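Local atomic coordinates of glycoside transferase (Listeria monocytogenes, PDB entry 6R2M), a protein that probably hydrolyses glycosidic bonds of exopolysaccharide outside the cell, and may also have transferase activity. Residues Ile106-Tyr111 with Tyr162-Ala167; Asn98-Asp103 with Lys135-Gln140; Thr236-Lys241 with Ala278-Ile283; Asn232-Glu237 with Thr269-Lys274. All coordinates share one frame; numbering follows the deposited sequence.

Interaction 1. Residues Ile106-Tyr111 with Tyr162-Ala167; sequences ITEALY and YLNIQA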
loop_
_atom_site.group_PDB
_atom_site.type_symbol
_atom_site.label_atom_id
_atom_site.label_comp_id
_atom_site.label_asym_id
_atom_site.label_seq_id
_atom_site.Cartn_x
_atom_site.Cartn_y
_atom_site.Cartn_z
ATOM N N ILE A 106 -4.147 -4.707 5.641
ATOM C CA ILE A 106 -5.090 -5.797 5.868
ATOM C C ILE A 106 -6.095 -5.415 6.947
ATOM O O ILE A 106 -7.299 -5.651 6.800
ATOM C CB ILE A 106 -4.320 -7.085 6.219
ATOM C CG1 ILE A 106 -3.711 -7.665 4.931
ATOM C CG2 ILE A 106 -5.232 -8.125 6.873
ATOM C CD1 ILE A 106 -2.587 -8.688 5.149
ATOM N N THR A 107 -5.614 -4.840 8.060
ATOM C CA THR A 107 -6.535 -4.485 9.132
ATOM C C THR A 107 -7.471 -3.372 8.697
ATOM O O THR A 107 -8.656 -3.405 9.030
ATOM C CB THR A 107 -5.789 -4.085 10.406
ATOM O OG1 THR A 107 -4.890 -2.993 10.145
ATOM C CG2 THR A 107 -5.012 -5.272 10.941
ATOM N N GLU A 108 -6.978 -2.408 7.903
ATOM C CA GLU A 108 -7.870 -1.393 7.355
ATOM C C GLU A 108 -8.958 -2.025 6.498
ATOM O O GLU A 108 -10.129 -1.659 6.604
ATOM C CB GLU A 108 -7.083 -0.371 6.538
ATOM C CG GLU A 108 -6.477 0.720 7.397
ATOM C CD GLU A 108 -7.546 1.556 8.083
ATOM O OE1 GLU A 108 -8.300 2.254 7.376
ATOM O OE2 GLU A 108 -7.643 1.502 9.321
ATOM N N ALA A 109 -8.595 -3.000 5.668
ATOM C CA ALA A 109 -9.581 -3.655 4.825
ATOM C C ALA A 109 -10.613 -4.394 5.667
ATOM O O ALA A 109 -11.812 -4.350 5.376
ATOM C CB ALA A 109 -8.871 -4.597 3.854
ATOM N N LEU A 110 -10.164 -5.044 6.745
ATOM C CA LEU A 110 -11.080 -5.750 7.630
ATOM C C LEU A 110 -12.043 -4.801 8.326
ATOM O O LEU A 110 -13.231 -5.120 8.473
ATOM C CB LEU A 110 -10.288 -6.546 8.661
ATOM C CG LEU A 110 -9.637 -7.834 8.129
ATOM C CD1 LEU A 110 -8.633 -8.303 9.145
ATOM C CD2 LEU A 110 -10.659 -8.928 7.856
ATOM N N TYR A 111 -11.548 -3.651 8.792
ATOM C CA TYR A 111 -12.442 -2.682 9.423
ATOM C C TYR A 111 -13.497 -2.206 8.437
ATOM O O TYR A 111 -14.686 -2.123 8.771
ATOM C CB TYR A 111 -11.645 -1.493 9.960
ATOM C CG TYR A 111 -10.901 -1.747 11.249
ATOM C CD1 TYR A 111 -11.550 -2.222 12.379
ATOM C CD2 TYR A 111 -9.547 -1.490 11.331
ATOM C CE1 TYR A 111 -10.861 -2.433 13.552
ATOM C CE2 TYR A 111 -8.846 -1.705 12.496
ATOM C CZ TYR A 111 -9.513 -2.170 13.599
ATOM O OH TYR A 111 -8.811 -2.374 14.767
ATOM N N TYR A 162 6.247 2.872 4.787
ATOM C CA TYR A 162 5.440 1.869 5.450
ATOM C C TYR A 162 4.343 2.483 6.315
ATOM O O TYR A 162 3.521 1.742 6.864
ATOM C CB TYR A 162 6.333 0.981 6.320
ATOM C CG TYR A 162 7.022 -0.175 5.615
ATOM C CD1 TYR A 162 7.248 -0.160 4.234
ATOM C CD2 TYR A 162 7.431 -1.290 6.341
ATOM C CE1 TYR A 162 7.886 -1.234 3.609
ATOM C CE2 TYR A 162 8.072 -2.351 5.732
ATOM C CZ TYR A 162 8.279 -2.327 4.365
ATOM O OH TYR A 162 8.906 -3.402 3.762
ATOM N N LEU A 163 4.298 3.812 6.454
ATOM C CA LEU A 163 3.341 4.417 7.366
ATOM C C LEU A 163 1.965 4.494 6.719
ATOM O O LEU A 163 1.823 4.860 5.544
ATOM C CB LEU A 163 3.788 5.814 7.793
ATOM C CG LEU A 163 5.088 5.900 8.592
ATOM C CD1 LEU A 163 5.507 7.353 8.750
ATOM C CD2 LEU A 163 4.968 5.258 9.955
ATOM N N ASN A 164 0.948 4.132 7.493
ATOM C CA ASN A 164 -0.442 4.234 7.078
ATOM C C ASN A 164 -1.101 5.035 8.192
ATOM O O ASN A 164 -1.376 4.491 9.262
ATOM C CB ASN A 164 -1.051 2.846 6.896
ATOM C CG ASN A 164 -2.475 2.878 6.386
ATOM O OD1 ASN A 164 -3.291 3.715 6.790
ATOM N ND2 ASN A 164 -2.790 1.939 5.508
ATOM N N ILE A 165 -1.280 6.341 7.972
ATOM C CA ILE A 165 -1.721 7.214 9.057
ATOM C C ILE A 165 -3.113 6.822 9.529
ATOM O O ILE A 165 -3.393 6.797 10.731
ATOM C CB ILE A 165 -1.672 8.688 8.613
ATOM C CG1 ILE A 165 -0.236 9.085 8.259
ATOM C CG2 ILE A 165 -2.264 9.612 9.709
ATOM C CD1 ILE A 165 0.812 8.750 9.330
ATOM N N GLN A 166 -4.013 6.518 8.597
ATOM C CA GLN A 166 -5.358 6.112 8.995
ATOM C C GLN A 166 -5.323 4.879 9.895
ATOM O O GLN A 166 -5.984 4.848 10.941
ATOM C CB GLN A 166 -6.219 5.862 7.752
ATOM C CG GLN A 166 -7.578 5.260 8.079
ATOM C CD GLN A 166 -8.686 5.762 7.178
ATOM O OE1 GLN A 166 -8.760 6.950 6.859
ATOM N NE2 GLN A 166 -9.552 4.849 6.748
ATOM N N ALA A 167 -4.521 3.874 9.531
ATOM C CA ALA A 167 -4.467 2.664 10.344
ATOM C C ALA A 167 -3.866 2.954 11.714
ATOM O O ALA A 167 -4.321 2.416 12.731
ATOM C CB ALA A 167 -3.666 1.575 9.629
#
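The capped start of helix 165-170 docks against helix 100-116 through Glu108, whose side chain spans the gap to Gln166 and Ala167. Gln166 NE2 donates to Glu108 OE1 at 2.9 Å, with an N-H...O angle of 151°. The acceptor lies close to the amide plane, and the nitrogen arrives nearly in line with the C-O bond of Glu108. The carboxylate and amide planes are 80° apart, and the two side chains cross at about a right angle. Glu108 starts with CG beside its backbone N, opposite the carbonyl carbon, and bends again at the next bond. This folded shape brings CG to 3.7 Å from Ala167 CB, while OE2 stands 3.5 Å from Ala167 CA.

Asn164 fixes the receiving turn as its N-cap. With its CG anti to the backbone N, its OD1 accepts from Ala167 N at 3.0 Å, the donor lying 48° above the carbonyl plane. An acidic group beside this first turn would probably interact favourably with the helix dipole. Ala167 and Asn164 also rest on Phe104, one turn before Glu108. The result is a side-chain N-cap joined to a carboxylate-amide bridge, consistent with the helical framework of an (alpha/alpha)6-barrel glycoside hydrolase.

Interaction 2. Residues Asn98-Asp103 with Lys135-Gln140; sequences NAIVDD and KYSAEQ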
loop_
_atom_site.group_PDB
_atom_site.type_symbol
_atom_site.label_atom_id
_atom_site.label_comp_id
_atom_site.label_asym_id
_atom_site.label_seq_id
_atom_site.Cartn_x
_atom_site.Cartn_y
_atom_site.Cartn_z
ATOM N N ASN A 98 6.862 -9.949 9.916
ATOM C CA ASN A 98 5.768 -9.231 9.276
ATOM C C ASN A 98 6.348 -8.074 8.456
ATOM O O ASN A 98 7.561 -7.945 8.288
ATOM C CB ASN A 98 4.787 -8.723 10.334
ATOM C CG ASN A 98 5.400 -7.635 11.198
ATOM O OD1 ASN A 98 6.597 -7.656 11.461
ATOM N ND2 ASN A 98 4.593 -6.652 11.604
ATOM N N ALA A 99 5.475 -7.206 7.947
ATOM C CA ALA A 99 5.845 -5.880 7.452
ATOM C C ALA A 99 4.700 -4.967 7.845
ATOM O O ALA A 99 3.553 -5.249 7.480
ATOM C CB ALA A 99 6.058 -5.873 5.931
ATOM N N ILE A 100 4.976 -3.907 8.617
ATOM C CA ILE A 100 3.853 -3.176 9.212
ATOM C C ILE A 100 2.937 -2.602 8.143
ATOM O O ILE A 100 1.722 -2.531 8.346
ATOM C CB ILE A 100 4.307 -2.076 10.194
ATOM C CG1 ILE A 100 5.134 -0.976 9.505
ATOM C CG2 ILE A 100 4.984 -2.691 11.406
ATOM C CD1 ILE A 100 5.551 0.164 10.465
ATOM N N VAL A 101 3.484 -2.212 6.988
ATOM C CA VAL A 101 2.657 -1.620 5.938
ATOM C C VAL A 101 1.588 -2.609 5.488
ATOM O O VAL A 101 0.447 -2.221 5.194
ATOM C CB VAL A 101 3.541 -1.131 4.767
ATOM C CG1 VAL A 101 4.367 -2.287 4.120
ATOM C CG2 VAL A 101 2.726 -0.350 3.737
ATOM N N ASP A 102 1.928 -3.902 5.457
ATOM C CA ASP A 102 0.980 -4.930 5.038
ATOM C C ASP A 102 -0.028 -5.249 6.133
ATOM O O ASP A 102 -1.196 -5.543 5.825
ATOM C CB ASP A 102 1.735 -6.190 4.594
ATOM C CG ASP A 102 2.654 -5.919 3.401
ATOM O OD1 ASP A 102 2.309 -5.053 2.568
ATOM O OD2 ASP A 102 3.734 -6.546 3.296
ATOM N N ASP A 103 0.388 -5.179 7.410
ATOM C CA ASP A 103 -0.565 -5.335 8.503
ATOM C C ASP A 103 -1.588 -4.217 8.472
ATOM O O ASP A 103 -2.786 -4.461 8.621
ATOM C CB ASP A 103 0.126 -5.301 9.866
ATOM C CG ASP A 103 1.137 -6.398 10.060
ATOM O OD1 ASP A 103 1.255 -7.305 9.208
ATOM O OD2 ASP A 103 1.816 -6.338 11.111
ATOM N N LYS A 135 2.078 -3.386 19.428
ATOM C CA LYS A 135 2.819 -3.795 20.619
ATOM C C LYS A 135 4.247 -4.225 20.281
ATOM O O LYS A 135 5.204 -3.821 20.957
ATOM C CB LYS A 135 2.066 -4.914 21.342
ATOM C CG LYS A 135 2.803 -5.490 22.556
ATOM C CD LYS A 135 1.914 -6.471 23.301
ATOM C CE LYS A 135 2.644 -7.050 24.502
ATOM N NZ LYS A 135 1.832 -8.098 25.167
ATOM N N TYR A 136 4.415 -5.034 19.236
ATOM C CA TYR A 136 5.696 -5.683 18.985
ATOM C C TYR A 136 6.528 -5.023 17.897
ATOM O O TYR A 136 7.759 -5.023 17.995
ATOM C CB TYR A 136 5.476 -7.160 18.626
ATOM C CG TYR A 136 5.082 -7.975 19.832
ATOM C CD1 TYR A 136 6.028 -8.334 20.780
ATOM C CD2 TYR A 136 3.760 -8.337 20.050
ATOM C CE1 TYR A 136 5.672 -9.060 21.906
ATOM C CE2 TYR A 136 3.391 -9.072 21.183
ATOM C CZ TYR A 136 4.359 -9.426 22.099
ATOM O OH TYR A 136 4.007 -10.150 23.215
ATOM N N SER A 137 5.912 -4.467 16.855
ATOM C CA SER A 137 6.689 -3.880 15.766
ATOM C C SER A 137 6.939 -2.386 16.009
ATOM O O SER A 137 6.626 -1.509 15.206
ATOM C CB SER A 137 5.992 -4.144 14.436
ATOM O OG SER A 137 6.932 -3.988 13.389
ATOM N N ALA A 138 7.546 -2.101 17.156
ATOM C CA ALA A 138 7.699 -0.727 17.619
ATOM C C ALA A 138 8.815 -0.683 18.644
ATOM O O ALA A 138 9.069 -1.661 19.344
ATOM C CB ALA A 138 6.410 -0.193 18.246
ATOM N N GLU A 139 9.470 0.469 18.731
ATOM C CA GLU A 139 10.506 0.718 19.725
ATOM C C GLU A 139 10.068 1.943 20.511
ATOM O O GLU A 139 10.003 3.048 19.958
ATOM C CB GLU A 139 11.868 0.911 19.063
ATOM C CG GLU A 139 12.977 1.336 20.021
ATOM C CD GLU A 139 13.220 0.333 21.137
ATOM O OE1 GLU A 139 12.932 -0.864 20.945
ATOM O OE2 GLU A 139 13.709 0.745 22.213
ATOM N N GLN A 140 9.712 1.723 21.780
ATOM C CA GLN A 140 9.246 2.779 22.681
ATOM C C GLN A 140 8.035 3.519 22.116
ATOM O O GLN A 140 7.912 4.740 22.247
ATOM C CB GLN A 140 10.375 3.753 23.013
ATOM C CG GLN A 140 11.411 3.153 23.950
ATOM C CD GLN A 140 10.975 3.185 25.402
ATOM O OE1 GLN A 140 9.945 2.615 25.769
ATOM N NE2 GLN A 140 11.755 3.867 26.236
#
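The flat amide of Asn98 approaches Ser137 through its nitrogen, ND2 lying 4.0 Å from Ser137 OG without a hydrogen bond. That nitrogen instead donates within its own segment: Asn98 ND2 gives a nearly straight bond (167°) to Asp103 OD2 at 2.8 Å. The carboxylate oxygen lies exactly in the amide plane, whereas the amide nitrogen comes in on the syn side of Asp103, 32° out of the carboxylate plane. At the other end of the amide, Asn98 OD1 accepts from Tyr147 N, and Thr133 OG1 is a second partner of Asp103 OD2. Beyond the meeting point, Lys135 CG lies over the rim of one face of the Tyr136 ring, 3.8 Å above its plane.

Helix 120-136 ends here, and Ser137 forms the centre of an inverse gamma turn that leads into strand 138-139. Opposite this turn, helix 100-116 begins just after its N-cap residue, Ala99. Ile100 CG2 presses against Ser137 OG at 3.1 Å, a tight approach, and lies 3.5 Å from Ser137 CB. Ser137 OG is anti to its backbone N (chi1 -160°), which carries the hydroxyl to the methyl; its polar partner is Val144 O, and Ser137 and Val144 are also linked through their backbones.

Interaction 3. Residues Thr236-Lys241 with Ala278-Ile283; sequences TELASK and AKNGKI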
loop_
_atom_site.group_PDB
_atom_site.type_symbol
_atom_site.label_atom_id
_atom_site.label_comp_id
_atom_site.label_asym_id
_atom_site.label_seq_id
_atom_site.Cartn_x
_atom_site.Cartn_y
_atom_site.Cartn_z
ATOM N N THR A 236 6.625 20.372 -11.546
ATOM C CA THR A 236 7.519 20.781 -12.626
ATOM C C THR A 236 7.835 19.623 -13.571
ATOM O O THR A 236 8.025 19.844 -14.774
ATOM C CB THR A 236 8.807 21.388 -12.063
ATOM O OG1 THR A 236 9.530 20.404 -11.303
ATOM C CG2 THR A 236 8.493 22.586 -11.175
ATOM N N GLU A 237 7.876 18.388 -13.065
ATOM C CA GLU A 237 8.013 17.233 -13.949
ATOM C C GLU A 237 6.808 17.115 -14.875
ATOM O O GLU A 237 6.956 16.956 -16.093
ATOM C CB GLU A 237 8.182 15.947 -13.130
ATOM C CG GLU A 237 9.571 15.735 -12.562
ATOM C CD GLU A 237 10.627 15.609 -13.649
ATOM O OE1 GLU A 237 10.808 14.501 -14.216
ATOM O OE2 GLU A 237 11.270 16.638 -13.942
ATOM N N LEU A 238 5.597 17.208 -14.316
ATOM C CA LEU A 238 4.400 17.102 -15.152
ATOM C C LEU A 238 4.338 18.229 -16.177
ATOM O O LEU A 238 4.010 18.001 -17.350
ATOM C CB LEU A 238 3.156 17.112 -14.273
ATOM C CG LEU A 238 2.759 15.758 -13.698
ATOM C CD1 LEU A 238 1.541 15.941 -12.805
ATOM C CD2 LEU A 238 2.481 14.740 -14.809
ATOM N N ALA A 239 4.656 19.453 -15.755
ATOM C CA ALA A 239 4.584 20.591 -16.668
ATOM C C ALA A 239 5.629 20.498 -17.770
ATOM O O ALA A 239 5.353 20.860 -18.923
ATOM C CB ALA A 239 4.752 21.893 -15.888
ATOM N N SER A 240 6.832 20.031 -17.450
ATOM C CA SER A 240 7.900 20.054 -18.442
ATOM C C SER A 240 7.944 18.796 -19.295
ATOM O O SER A 240 8.308 18.871 -20.473
ATOM C CB SER A 240 9.263 20.266 -17.768
ATOM O OG SER A 240 9.598 19.188 -16.907
ATOM N N LYS A 241 7.556 17.648 -18.740
ATOM C CA LYS A 241 7.671 16.378 -19.436
ATOM C C LYS A 241 6.339 15.702 -19.700
ATOM O O LYS A 241 6.289 14.786 -20.531
ATOM C CB LYS A 241 8.568 15.416 -18.645
ATOM C CG LYS A 241 9.983 15.963 -18.430
ATOM C CD LYS A 241 10.724 15.226 -17.340
ATOM C CE LYS A 241 12.026 15.944 -16.984
ATOM N NZ LYS A 241 12.919 15.097 -16.139
ATOM N N ALA A 278 -7.069 19.288 -8.821
ATOM C CA ALA A 278 -7.951 18.522 -9.700
ATOM C C ALA A 278 -7.405 18.427 -11.123
ATOM O O ALA A 278 -7.523 17.379 -11.768
ATOM C CB ALA A 278 -9.350 19.144 -9.702
ATOM N N LYS A 279 -6.810 19.506 -11.635
ATOM C CA LYS A 279 -6.258 19.464 -12.984
ATOM C C LYS A 279 -5.115 18.462 -13.081
ATOM O O LYS A 279 -5.054 17.654 -14.019
ATOM C CB LYS A 279 -5.791 20.855 -13.403
ATOM C CG LYS A 279 -5.281 20.922 -14.831
ATOM C CD LYS A 279 -5.023 22.369 -15.231
ATOM C CE LYS A 279 -6.211 23.248 -14.842
ATOM N NZ LYS A 279 -5.989 24.695 -15.118
ATOM N N ASN A 280 -4.201 18.497 -12.109
ATOM C CA ASN A 280 -3.102 17.540 -12.104
ATOM C C ASN A 280 -3.620 16.119 -11.946
ATOM O O ASN A 280 -3.076 15.188 -12.554
ATOM C CB ASN A 280 -2.110 17.876 -10.990
ATOM C CG ASN A 280 -1.221 19.060 -11.334
ATOM O OD1 ASN A 280 -1.052 19.407 -12.502
ATOM N ND2 ASN A 280 -0.649 19.686 -10.311
ATOM N N GLY A 281 -4.678 15.935 -11.145
ATOM C CA GLY A 281 -5.240 14.607 -10.961
ATOM C C GLY A 281 -5.876 14.058 -12.221
ATOM O O GLY A 281 -5.848 12.850 -12.448
ATOM N N LYS A 282 -6.469 14.934 -13.045
ATOM C CA LYS A 282 -6.954 14.520 -14.363
ATOM C C LYS A 282 -5.803 14.068 -15.255
ATOM O O LYS A 282 -5.910 13.055 -15.964
ATOM C CB LYS A 282 -7.700 15.675 -15.030
ATOM C CG LYS A 282 -9.040 16.024 -14.419
ATOM C CD LYS A 282 -9.716 17.151 -15.203
ATOM C CE LYS A 282 -9.982 18.362 -14.314
ATOM N NZ LYS A 282 -11.429 18.528 -13.984
ATOM N N ILE A 283 -4.703 14.824 -15.245
ATOM C CA ILE A 283 -3.539 14.484 -16.062
ATOM C C ILE A 283 -2.979 13.124 -15.674
ATOM O O ILE A 283 -2.652 12.306 -16.538
ATOM C CB ILE A 283 -2.476 15.591 -15.949
ATOM C CG1 ILE A 283 -3.017 16.865 -16.617
ATOM C CG2 ILE A 283 -1.172 15.142 -16.595
ATOM C CD1 ILE A 283 -2.182 18.104 -16.340
#
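Leu238 and Ile283 meet through methyl groups, Leu238 CD2 lying 4.1 Å from Ile283 CG2, with the two side chains sliding past each other in opposite directions. The other branch of the leucine turns to the neighbouring helical turn: Leu238 CD1 stands 4.3 Å from Asn280 OD1, a loose approach to the oxygen end of the amide. Leu238 projects from helix 228-241 with CG beside its backbone N and opposite the carbonyl carbon (chi1 -85°), so that its forked end spans Asn280 and Ile283, three residues apart on helix 278-290. On the facing helix, Ile283 offers CG2, the branch that stands anti to its backbone N.

Outside this small apolar patch, Phe272 of helix 262-274 touches both Leu238 and Asn280, while Thr284 and Leu287 extend the lining met by the leucine. The amide nitrogen of Asn280 is held by Gln277 OE1, which helps to fix the orientation of the side chain beside the leucine.

Further out, the last turns of helix 228-241 are braced on themselves. Thr236 O accepts both Ser240 N at 2.9 Å and Ser240 OG at 2.7 Å, from opposite faces of its plane. Lys241 NZ reaches the syn lone pair of Glu237 OE1 at 2.9 Å, forming a salt bridge, and the same oxygen also meets Tyr248 OH. Across the helices the contact itself has no hydrogen bond or salt bridge; dispersion and the burial of Leu238 therefore carry the attraction, while polar bonds act within each helix or toward residues beyond it.

Interaction 4. Residues Asn232-Glu237 with Thr269-Lys274; sequences NFLQTE and TQYFNK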
loop_
_atom_site.group_PDB
_atom_site.type_symbol
_atom_site.label_atom_id
_atom_site.label_comp_id
_atom_site.label_asym_id
_atom_site.label_seq_id
_atom_site.Cartn_x
_atom_site.Cartn_y
_atom_site.Cartn_z
ATOM N N ASN A 232 6.501 20.577 -5.481
ATOM C CA ASN A 232 6.997 21.357 -6.607
ATOM C C ASN A 232 7.713 20.474 -7.622
ATOM O O ASN A 232 7.559 20.665 -8.835
ATOM C CB ASN A 232 7.935 22.457 -6.126
ATOM C CG ASN A 232 8.647 23.139 -7.273
ATOM O OD1 ASN A 232 9.835 22.906 -7.506
ATOM N ND2 ASN A 232 7.918 23.970 -8.013
ATOM N N PHE A 233 8.494 19.500 -7.157
ATOM C CA PHE A 233 9.131 18.583 -8.091
ATOM C C PHE A 233 8.083 17.894 -8.961
ATOM O O PHE A 233 8.232 17.804 -10.179
ATOM C CB PHE A 233 9.962 17.546 -7.334
ATOM C CG PHE A 233 10.610 16.542 -8.234
ATOM C CD1 PHE A 233 11.735 16.874 -8.949
ATOM C CD2 PHE A 233 10.080 15.267 -8.367
ATOM C CE1 PHE A 233 12.336 15.950 -9.799
ATOM C CE2 PHE A 233 10.680 14.332 -9.210
ATOM C CZ PHE A 233 11.806 14.682 -9.920
ATOM N N LEU A 234 7.016 17.393 -8.344
ATOM C CA LEU A 234 5.974 16.721 -9.115
ATOM C C LEU A 234 5.366 17.658 -10.142
ATOM O O LEU A 234 5.180 17.285 -11.307
ATOM C CB LEU A 234 4.890 16.172 -8.179
ATOM C CG LEU A 234 5.279 15.063 -7.199
ATOM C CD1 LEU A 234 4.077 14.681 -6.351
ATOM C CD2 LEU A 234 5.838 13.838 -7.912
ATOM N N GLN A 235 5.050 18.888 -9.725
ATOM C CA GLN A 235 4.419 19.838 -10.634
ATOM C C GLN A 235 5.329 20.173 -11.806
ATOM O O GLN A 235 4.871 20.245 -12.956
ATOM C CB GLN A 235 4.016 21.103 -9.872
ATOM C CG GLN A 235 2.786 20.903 -8.988
ATOM C CD GLN A 235 2.523 22.086 -8.078
ATOM O OE1 GLN A 235 3.277 23.059 -8.077
ATOM N NE2 GLN A 235 1.449 22.006 -7.294
ATOM N N THR A 236 6.625 20.372 -11.546
ATOM C CA THR A 236 7.519 20.781 -12.626
ATOM C C THR A 236 7.835 19.623 -13.571
ATOM O O THR A 236 8.025 19.844 -14.774
ATOM C CB THR A 236 8.807 21.388 -12.063
ATOM O OG1 THR A 236 9.530 20.404 -11.303
ATOM C CG2 THR A 236 8.493 22.586 -11.175
ATOM N N GLU A 237 7.876 18.388 -13.065
ATOM C CA GLU A 237 8.013 17.233 -13.949
ATOM C C GLU A 237 6.808 17.115 -14.875
ATOM O O GLU A 237 6.956 16.956 -16.093
ATOM C CB GLU A 237 8.182 15.947 -13.130
ATOM C CG GLU A 237 9.571 15.735 -12.562
ATOM C CD GLU A 237 10.627 15.609 -13.649
ATOM O OE1 GLU A 237 10.808 14.501 -14.216
ATOM O OE2 GLU A 237 11.270 16.638 -13.942
ATOM N N THR A 269 -2.410 10.089 -8.728
ATOM C CA THR A 269 -3.814 10.422 -8.889
ATOM C C THR A 269 -4.492 10.568 -7.532
ATOM O O THR A 269 -5.199 11.552 -7.286
ATOM C CB THR A 269 -4.475 9.355 -9.755
ATOM O OG1 THR A 269 -3.842 9.379 -11.044
ATOM C CG2 THR A 269 -5.964 9.616 -9.907
ATOM N N GLN A 270 -4.231 9.621 -6.616
ATOM C CA GLN A 270 -4.757 9.714 -5.255
ATOM C C GLN A 270 -4.251 10.962 -4.541
ATOM O O GLN A 270 -5.016 11.650 -3.857
ATOM C CB GLN A 270 -4.367 8.476 -4.445
ATOM C CG GLN A 270 -4.911 7.186 -5.005
ATOM C CD GLN A 270 -4.346 5.962 -4.296
ATOM O OE1 GLN A 270 -3.998 6.015 -3.119
ATOM N NE2 GLN A 270 -4.241 4.856 -5.021
ATOM N N TYR A 271 -2.962 11.262 -4.696
ATOM C CA TYR A 271 -2.352 12.396 -4.009
ATOM C C TYR A 271 -2.918 13.719 -4.515
ATOM O O TYR A 271 -3.262 14.612 -3.722
ATOM C CB TYR A 271 -0.837 12.330 -4.216
ATOM C CG TYR A 271 -0.053 13.582 -3.859
ATOM C CD1 TYR A 271 0.419 13.773 -2.567
ATOM C CD2 TYR A 271 0.241 14.544 -4.826
ATOM C CE1 TYR A 271 1.168 14.885 -2.241
ATOM C CE2 TYR A 271 0.978 15.670 -4.508
ATOM C CZ TYR A 271 1.432 15.834 -3.217
ATOM O OH TYR A 271 2.161 16.957 -2.912
ATOM N N PHE A 272 -3.029 13.869 -5.836
ATOM C CA PHE A 272 -3.550 15.120 -6.367
ATOM C C PHE A 272 -5.012 15.301 -5.992
ATOM O O PHE A 272 -5.439 16.414 -5.685
ATOM C CB PHE A 272 -3.351 15.157 -7.887
ATOM C CG PHE A 272 -1.945 15.471 -8.300
ATOM C CD1 PHE A 272 -1.206 16.427 -7.616
ATOM C CD2 PHE A 272 -1.354 14.809 -9.375
ATOM C CE1 PHE A 272 0.095 16.729 -8.016
ATOM C CE2 PHE A 272 -0.063 15.115 -9.770
ATOM C CZ PHE A 272 0.665 16.068 -9.084
ATOM N N ASN A 273 -5.776 14.215 -5.917
ATOM C CA ASN A 273 -7.171 14.370 -5.525
ATOM C C ASN A 273 -7.311 14.660 -4.029
ATOM O O ASN A 273 -8.179 15.445 -3.629
ATOM C CB ASN A 273 -7.952 13.141 -5.973
ATOM C CG ASN A 273 -8.076 13.078 -7.493
ATOM O OD1 ASN A 273 -8.106 14.116 -8.162
ATOM N ND2 ASN A 273 -8.130 11.874 -8.043
ATOM N N LYS A 274 -6.438 14.094 -3.192
ATOM C CA LYS A 274 -6.476 14.399 -1.764
ATOM C C LYS A 274 -6.062 15.837 -1.470
ATOM O O LYS A 274 -6.522 16.424 -0.485
ATOM C CB LYS A 274 -5.564 13.443 -0.986
ATOM C CG LYS A 274 -6.078 12.003 -0.915
ATOM C CD LYS A 274 -4.952 11.019 -0.635
ATOM C CE LYS A 274 -4.425 11.160 0.785
ATOM N NZ LYS A 274 -5.349 10.522 1.768
#
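Between residues 232-237 and 269-274 the nearest CA atoms, those of Leu234 and Phe272, are 10.0 Å apart, a gap wide enough for side chains to fill. Leu234 does the bridging. Its CD1 methyl reaches Tyr271 CE2 at 3.7 Å and Tyr271 CD2 at 4.1 Å, coming obliquely to the ring. Nearer its own backbone, Leu234 CB lies 4.3 Å from Phe272 CZ, again at a slant. The leucine thus lodges against two successive aromatic side chains.

Those rings reach it by different routes. Tyr271 has CG anti to its backbone N (chi1 166°), whereas Phe272 swings its CG beside the backbone N (chi1 -77°), which brings the far end of a ring rooted to one side of the contact in toward the leucine. They also touch each other: Phe272 CE1 sits at the edge of the Tyr271 ring, in its plane. The tyrosine hydroxyl is bonded to Asp231 OD1 on the leucine's helix, adding a polar tie between the two helices.

Met213, on helix 209-223, packs against both Leu234 and Tyr271, and Met209 adds to the leucine's surroundings, so a third helix closes round the same side chains. The arrangement is a buried aliphatic-aromatic helix interface, as would be expected where helices pack in the layers of an (alpha/alpha)6 barrel, the fold this protein probably has.

Interactions 1 and 2 share helix 100-116 and touch through Tyr162, which packs on Ala99, Ile100 and Val101. Interactions 3 and 4 both use helix 228-241 and meet around Phe272, joining that helix to the consecutive helices 262-274 and 278-290. The centres of interactions 2 and 3 are about 35 Å apart, on opposite sides of the chain's centre. The touching residues of interactions 2 and 4 are all buried, whereas interactions 1 and 3 are partly buried. Depth does not dictate chemistry: of the four, interaction 1 alone is bridged by a hydrogen bond between its segments; interactions 3 and 4 rest on apolar contacts, and interaction 2 on a methyl-hydroxyl approach.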